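Type IV pilin structural subunit (Pseudomonas aeruginosa, PDB 3JYZ) serves as the building block of the type IV pilus, the thin surface filament assembled from many copies of this pilin. Local coordinates at residues 70-75 / 88-93; 84-89 / 137-142. One frame throughout, in Å; residues are numbered along the deposited sequence.

Both contacts use strand 87-95, near the middle of the antiparallel sheet, and their centres lie 9 Å apart. Along the chain the order is 70-75, then 84-89, which overlaps 88-93 at L88 and I89, and finally 137-142, so those two residues belong to both contacts. Contact 1, buried near the centre of the chain, pairs strands 70-74 and 87-95. Contact 2, farther out, brings the loop after helix 125-129 onto the start of the same strand. That loop lies between C119 and C149, whose disulfide closes the D-region of a type IV pilin. One strand thus joins the sheet interior to this C-terminal loop, and Y74 N probably bonds to N86 O where the contacts meet.

Contact 1 of 2, residues 70-75 / 88-93; sequences ITITYV and LILSPY
I70 and I72 pair with L90 and L88 as neighbouring strands run in opposite directions through the antiparallel sheet of the pilin fold, the sheet that packs against the long N-terminal helix 4-28. The short strand axes stand at 163°, close to fully antiparallel.

The backbone bonds come first. I70 and L90 form a hydrogen-bonded pair, with I70 N to L90 O and L90 N to I70 O both at 2.8 Å. I72 and L88 form the second such pair: I72 N reaches L88 O at 2.9 Å, and L88 N gives to I72 O. Between them T71 and I89 are a non-hydrogen-bonded pair, and there the weaker contacts are I89 CA to I70 O and T71 CA to L88 O, each a bent CA-H...O contact of 3.4 Å.

Apolar side chains share one face of the sheet. I70 and L90 meet through their CB atoms, while I72 CD1 and L90 CD1 touch diagonally at 4.0 Å. Helix 4-28 closes over this face, with A21 on I70, L15 on I72, V11 on L88 and A18 on L90. On the other face T71 and I89 lie side by side, pointing the same way. I89 chi2 of -61° turns CD1 back from an extended chain, and that methyl sits 3.5 Å from T71 OG1 and also against T71 CG2.

The aromatic contact is Y74 with L88, which returns to the helix-facing side. The leucine lies at the ring edge near its plane, with L88 CG 3.9 Å from Y74 CE2. The phenol oxygen is hydrogen-bonded to V11 O of the helix, and L88 CD1 packs beside it, 3.5 Å from Y74 OH.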
# COMPACT_ATOMS: atom_id res chain seq x y z
N ILE A 70 -2.66 1.47 -2.62
CA ILE A 70 -1.32 1.99 -2.86
C ILE A 70 -0.39 0.92 -3.42
O ILE A 70 -0.31 -0.18 -2.88
CB ILE A 70 -0.70 2.52 -1.54
CG1 ILE A 70 -1.49 3.73 -1.02
CG2 ILE A 70 0.78 2.89 -1.74
CD1 ILE A 70 -1.13 4.16 0.40
N THR A 71 0.32 1.25 -4.49
CA THR A 71 1.36 0.37 -5.01
C THR A 71 2.72 0.99 -4.73
O THR A 71 2.98 2.14 -5.11
CB THR A 71 1.22 0.16 -6.53
OG1 THR A 71 -0.06 -0.41 -6.80
CG2 THR A 71 2.31 -0.76 -7.06
N ILE A 72 3.57 0.23 -4.04
CA ILE A 72 4.95 0.64 -3.84
C ILE A 72 5.80 -0.13 -4.83
O ILE A 72 5.77 -1.37 -4.86
CB ILE A 72 5.44 0.31 -2.45
CG1 ILE A 72 4.52 0.93 -1.39
CG2 ILE A 72 6.88 0.78 -2.27
CD1 ILE A 72 4.85 0.44 0.02
N THR A 73 6.55 0.60 -5.66
CA THR A 73 7.46 0.01 -6.62
C THR A 73 8.88 0.27 -6.17
O THR A 73 9.27 1.41 -5.92
CB THR A 73 7.23 0.61 -8.02
OG1 THR A 73 5.88 0.34 -8.44
CG2 THR A 73 8.22 0.02 -9.04
N TYR A 74 9.67 -0.80 -6.04
CA TYR A 74 11.04 -0.69 -5.56
C TYR A 74 12.05 -0.62 -6.69
O TYR A 74 11.80 -1.13 -7.77
CB TYR A 74 11.36 -1.90 -4.67
CG TYR A 74 10.59 -1.84 -3.39
CD1 TYR A 74 11.11 -1.19 -2.29
CD2 TYR A 74 9.31 -2.38 -3.29
CE1 TYR A 74 10.41 -1.11 -1.10
CE2 TYR A 74 8.59 -2.30 -2.10
CZ TYR A 74 9.16 -1.67 -1.02
OH TYR A 74 8.48 -1.56 0.18
N VAL A 75 13.19 0.02 -6.43
CA VAL A 75 14.29 0.01 -7.39
C VAL A 75 14.99 -1.34 -7.23
O VAL A 75 15.77 -1.53 -6.29
CB VAL A 75 15.26 1.18 -7.17
CG1 VAL A 75 16.23 1.29 -8.36
CG2 VAL A 75 14.49 2.50 -6.99
N LEU A 88 4.85 -3.99 -3.83
CA LEU A 88 3.94 -4.32 -2.75
C LEU A 88 2.65 -3.54 -2.95
O LEU A 88 2.66 -2.43 -3.49
CB LEU A 88 4.55 -3.94 -1.40
CG LEU A 88 5.78 -4.71 -0.93
CD1 LEU A 88 6.22 -4.21 0.45
CD2 LEU A 88 5.48 -6.21 -0.90
N ILE A 89 1.54 -4.13 -2.51
CA ILE A 89 0.24 -3.48 -2.57
C ILE A 89 -0.28 -3.25 -1.15
O ILE A 89 -0.25 -4.17 -0.32
CB ILE A 89 -0.78 -4.35 -3.32
CG1 ILE A 89 -0.23 -4.80 -4.68
CG2 ILE A 89 -2.11 -3.59 -3.46
CD1 ILE A 89 0.09 -3.68 -5.61
N LEU A 90 -0.73 -2.04 -0.86
CA LEU A 90 -1.38 -1.72 0.41
C LEU A 90 -2.84 -1.41 0.12
O LEU A 90 -3.15 -0.44 -0.58
CB LEU A 90 -0.71 -0.53 1.10
CG LEU A 90 0.82 -0.55 1.20
CD1 LEU A 90 1.36 0.68 1.96
CD2 LEU A 90 1.32 -1.82 1.86
N SER A 91 -3.74 -2.22 0.67
CA SER A 91 -5.17 -2.11 0.38
C SER A 91 -5.92 -1.68 1.64
O SER A 91 -5.83 -2.34 2.67
CB SER A 91 -5.70 -3.46 -0.11
OG SER A 91 -5.02 -3.89 -1.28
N PRO A 92 -6.66 -0.56 1.56
CA PRO A 92 -7.36 -0.02 2.74
C PRO A 92 -8.81 -0.50 2.89
O PRO A 92 -9.52 -0.72 1.90
CB PRO A 92 -7.35 1.49 2.50
CG PRO A 92 -7.28 1.64 1.01
CD PRO A 92 -6.68 0.38 0.42
N TYR A 93 -9.24 -0.63 4.14
CA TYR A 93 -10.60 -1.05 4.49
C TYR A 93 -11.11 -0.19 5.62
O TYR A 93 -10.35 0.28 6.45
CB TYR A 93 -10.60 -2.51 4.94
CG TYR A 93 -10.15 -3.45 3.86
CD1 TYR A 93 -8.79 -3.60 3.57
CD2 TYR A 93 -11.07 -4.17 3.11
CE1 TYR A 93 -8.38 -4.44 2.56
CE2 TYR A 93 -10.65 -5.02 2.09
CZ TYR A 93 -9.30 -5.15 1.82
OH TYR A 93 -8.87 -6.00 0.81

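Contact 2 of 2, residues 84-89 / 137-142; sequences AGNTLI and AGSVPQ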
# COMPACT_ATOMS: atom_id res chain seq x y z
N ALA A 84 11.19 -7.87 -12.15
CA ALA A 84 9.74 -7.76 -12.16
C ALA A 84 9.13 -8.22 -10.84
O ALA A 84 7.92 -8.39 -10.74
CB ALA A 84 9.14 -8.56 -13.32
N GLY A 85 9.97 -8.43 -9.83
CA GLY A 85 9.49 -8.86 -8.53
C GLY A 85 9.59 -7.77 -7.48
O GLY A 85 10.13 -7.99 -6.40
N ASN A 86 9.07 -6.58 -7.80
CA ASN A 86 9.44 -5.38 -7.08
C ASN A 86 8.31 -4.52 -6.53
O ASN A 86 8.52 -3.35 -6.20
CB ASN A 86 10.42 -4.53 -7.91
CG ASN A 86 9.79 -3.99 -9.17
OD1 ASN A 86 8.84 -4.57 -9.69
ND2 ASN A 86 10.30 -2.86 -9.66
N THR A 87 7.11 -5.09 -6.43
CA THR A 87 5.99 -4.29 -5.91
C THR A 87 5.33 -4.89 -4.69
O THR A 87 5.26 -6.12 -4.52
CB THR A 87 4.89 -4.03 -6.97
OG1 THR A 87 4.21 -5.25 -7.27
CG2 THR A 87 5.50 -3.46 -8.24
N LEU A 88 4.85 -3.99 -3.83
CA LEU A 88 3.94 -4.32 -2.75
C LEU A 88 2.65 -3.54 -2.95
O LEU A 88 2.66 -2.43 -3.49
CB LEU A 88 4.55 -3.94 -1.40
CG LEU A 88 5.78 -4.71 -0.93
CD1 LEU A 88 6.22 -4.21 0.45
CD2 LEU A 88 5.48 -6.21 -0.90
N ILE A 89 1.54 -4.13 -2.51
CA ILE A 89 0.24 -3.48 -2.57
C ILE A 89 -0.28 -3.25 -1.15
O ILE A 89 -0.25 -4.17 -0.32
CB ILE A 89 -0.78 -4.35 -3.32
CG1 ILE A 89 -0.23 -4.80 -4.68
CG2 ILE A 89 -2.11 -3.59 -3.46
CD1 ILE A 89 0.09 -3.68 -5.61
N ALA A 137 -2.63 -8.71 -5.82
CA ALA A 137 -1.34 -9.28 -5.46
C ALA A 137 -0.20 -8.34 -5.83
O ALA A 137 -0.23 -7.70 -6.87
CB ALA A 137 -1.15 -10.62 -6.14
N GLY A 138 0.79 -8.26 -4.95
CA GLY A 138 2.04 -7.61 -5.29
C GLY A 138 2.97 -8.59 -5.99
O GLY A 138 2.53 -9.66 -6.44
N SER A 139 4.26 -8.26 -6.05
CA SER A 139 5.22 -9.07 -6.80
C SER A 139 6.57 -9.32 -6.11
O SER A 139 7.37 -10.11 -6.58
CB SER A 139 5.42 -8.49 -8.21
OG SER A 139 5.99 -7.20 -8.17
N VAL A 140 6.83 -8.64 -4.99
CA VAL A 140 8.03 -8.97 -4.22
C VAL A 140 7.95 -10.44 -3.78
O VAL A 140 6.95 -10.85 -3.19
CB VAL A 140 8.17 -8.05 -2.98
CG1 VAL A 140 9.23 -8.57 -2.04
CG2 VAL A 140 8.49 -6.60 -3.41
N PRO A 141 8.98 -11.26 -4.09
CA PRO A 141 8.91 -12.66 -3.65
C PRO A 141 8.81 -12.73 -2.13
O PRO A 141 9.41 -11.90 -1.44
CB PRO A 141 10.25 -13.24 -4.12
CG PRO A 141 10.62 -12.37 -5.32
CD PRO A 141 10.16 -10.99 -4.93
N GLN A 142 8.07 -13.70 -1.62
CA GLN A 142 7.77 -13.73 -0.20
C GLN A 142 9.02 -13.75 0.68
O GLN A 142 9.03 -13.16 1.75
CB GLN A 142 6.84 -14.91 0.14
CG GLN A 142 7.50 -16.23 -0.05
CD GLN A 142 6.55 -17.41 -0.10
OE1 GLN A 142 5.37 -17.31 0.27
NE2 GLN A 142 7.07 -18.54 -0.55
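S139 and T87 meet where the C-terminal disulfide loop of the pilin, the D-region between C119 and C149, lies against the start of strand 87-95. The S139 side chain starts from a CB that rests 3.6 Å from both A84 O and T87 OG1. The next atom, OG, sits between the backbone N and the carbonyl carbon (chi1 64°), which carries it to the threonine: S139 OG and T87 OG1 share a hydrogen bond of 2.8 Å, with either hydroxyl able to donate. The same OG receives a weak, bent bond from N86 N at 3.2 Å. The serine tip therefore bridges two successive residues of the 84-89 segment.

The serine backbone helps fix this placement. T87 O accepts two bonds that arrive from opposite faces of its carbonyl plane: S139 N at 2.8 Å, well above the plane but with an almost straight N-H (171°), and V140 N at 3.0 Å, tilted less from it. G138, without a side chain, lets its CA pass close by the same oxygen.

Carbon atoms pack around this polar centre. The apolar contact is V140 CB on L88 CD2 at 3.9 Å, made as the two side chains cross; L88 also meets both cysteines of the disulfide. The others lie against backbone N and O atoms: V140 CG2 on T87 O and, at the other end, I89 CG1 on G138 N and A137 O. Where the loop turns away, P141 CD lies close to G85 O, and V140 CA approaches that oxygen at 3.2 Å in a CA-H...O contact with a 158° angle at the hydrogen.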